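Local coordinates for protein putative cytochrome P450 154A1 (Streptomyces coelicolor, PDB 1ODO) that is a cytochrome P450, a mainly helical haem protein, holding a haem and a bound 4-phenyl-1h-imidazole in its pocket, at residues A254-L259 against L368-F372. Numbering follows the deposited sequence.
Sequences AVHTLL and LESLF
Phe372, Leu368 and Val255 bury the most surface where two helical segments, 254-259 and 368-372, cross with their N-to-C directions 45° apart (signed angle -45°). Both backbones are alpha-helical, as the i to i+4 bonds Leu258 N to Ala254 O (3.1 Å) and Phe372 N to Leu368 O (3.0 Å) attest. Their axes come no nearer than 11.8 Å, and even the closest CA pair, Val255 with Leu368, stands 7.3 Å apart; apolar side chains fill the space between, Phe372 and Leu368 contributing most (71 and 56 Å²). The CA-to-CB bond of Phe372 points toward 254-259; with chi1 m and chi2 88°, Phe372 CE1 lies 3.5 Å from Leu258 CD1, and Leu259 CD2 sits 4.0 Å from Phe372 CE2, at the ring edge and near its plane. One turn earlier, Leu368 (m, t) starts out sideways but brings CD2 to 4.0 Å from Ala254 CB, 3.8 Å from Val255 CG2 and 4.1 Å from Leu258 CD1. In P450 terms, helix 247-260 is the C-terminal part of the long helix crossing the distal face of the haem and helix 357-374 is the L helix, so this apolar interface joins two members of the conserved helical core, with the side chain of Ala254 about 11 Å from the haem. Val255 (chi1 t) has CG1 4.3 Å from Phe372 CZ, while its CG2 is the methyl nearest both Leu368 CD2 and, at 3.9 Å, Leu371 CD2. No hydrogen bond crosses the interface. Trp275 of helix 275-285 touches both Leu258 and Leu368, while Leu140 packs against Val255 and Leu371.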
# COMPACT_ATOMS: atom_id res chain seq x y z
N ALA A 254 7.76 9.48 5.20
CA ALA A 254 8.96 10.15 4.71
C ALA A 254 9.09 11.53 5.34
O ALA A 254 10.14 11.90 5.84
CB ALA A 254 8.93 10.26 3.19
N VAL A 255 8.01 12.30 5.31
CA VAL A 255 8.03 13.64 5.88
C VAL A 255 8.29 13.58 7.38
O VAL A 255 9.15 14.29 7.90
CB VAL A 255 6.71 14.40 5.63
CG1 VAL A 255 6.74 15.75 6.33
CG2 VAL A 255 6.52 14.60 4.14
N HIS A 256 7.54 12.73 8.08
CA HIS A 256 7.70 12.60 9.52
C HIS A 256 9.13 12.25 9.92
O HIS A 256 9.66 12.75 10.91
CB HIS A 256 6.73 11.56 10.08
CG HIS A 256 6.71 11.50 11.58
ND1 HIS A 256 7.54 10.67 12.30
CD2 HIS A 256 6.00 12.20 12.49
CE1 HIS A 256 7.34 10.86 13.59
NE2 HIS A 256 6.41 11.78 13.73
N THR A 257 9.77 11.38 9.14
CA THR A 257 11.14 10.98 9.44
C THR A 257 12.08 12.18 9.28
O THR A 257 12.93 12.42 10.13
CB THR A 257 11.60 9.83 8.52
OG1 THR A 257 10.86 8.65 8.84
CG2 THR A 257 13.08 9.55 8.71
N LEU A 258 11.91 12.92 8.19
CA LEU A 258 12.75 14.08 7.93
C LEU A 258 12.56 15.18 8.97
O LEU A 258 13.47 15.98 9.20
CB LEU A 258 12.48 14.64 6.53
CG LEU A 258 12.84 13.74 5.35
CD1 LEU A 258 12.21 14.30 4.08
CD2 LEU A 258 14.35 13.65 5.19
N LEU A 259 11.39 15.21 9.61
CA LEU A 259 11.11 16.23 10.62
C LEU A 259 11.54 15.80 12.02
O LEU A 259 11.64 16.62 12.93
CB LEU A 259 9.62 16.57 10.62
CG LEU A 259 9.08 17.21 9.34
CD1 LEU A 259 7.61 17.57 9.52
CD2 LEU A 259 9.90 18.46 9.01
N LEU A 368 8.23 15.40 -1.90
CA LEU A 368 9.28 15.79 -0.96
C LEU A 368 10.09 16.98 -1.45
O LEU A 368 10.29 17.94 -0.72
CB LEU A 368 10.23 14.62 -0.68
CG LEU A 368 9.64 13.43 0.08
CD1 LEU A 368 10.73 12.37 0.25
CD2 LEU A 368 9.12 13.88 1.44
N GLU A 369 10.55 16.89 -2.69
CA GLU A 369 11.35 17.95 -3.30
C GLU A 369 10.63 19.29 -3.28
O GLU A 369 11.20 20.30 -2.87
CB GLU A 369 11.70 17.57 -4.75
CG GLU A 369 12.45 18.65 -5.50
CD GLU A 369 12.89 18.20 -6.88
OE1 GLU A 369 12.04 17.72 -7.66
OE2 GLU A 369 14.10 18.32 -7.18
N SER A 370 9.37 19.28 -3.70
CA SER A 370 8.57 20.50 -3.74
C SER A 370 8.28 21.05 -2.34
O SER A 370 8.44 22.25 -2.10
CB SER A 370 7.25 20.22 -4.47
OG SER A 370 6.44 21.38 -4.55
N LEU A 371 7.86 20.18 -1.43
CA LEU A 371 7.55 20.58 -0.06
C LEU A 371 8.72 21.21 0.69
O LEU A 371 8.62 22.33 1.19
CB LEU A 371 7.04 19.37 0.73
CG LEU A 371 6.66 19.64 2.18
CD1 LEU A 371 5.46 20.57 2.23
CD2 LEU A 371 6.34 18.33 2.88
N PHE A 372 9.84 20.50 0.77
CA PHE A 372 11.00 21.04 1.47
C PHE A 372 11.69 22.14 0.69
O PHE A 372 12.45 22.93 1.25
CB PHE A 372 11.98 19.92 1.82
CG PHE A 372 11.51 19.04 2.93
CD1 PHE A 372 10.72 17.92 2.67
CD2 PHE A 372 11.81 19.36 4.25
CE1 PHE A 372 10.22 17.14 3.72
CE2 PHE A 372 11.32 18.58 5.31
CZ PHE A 372 10.52 17.47 5.04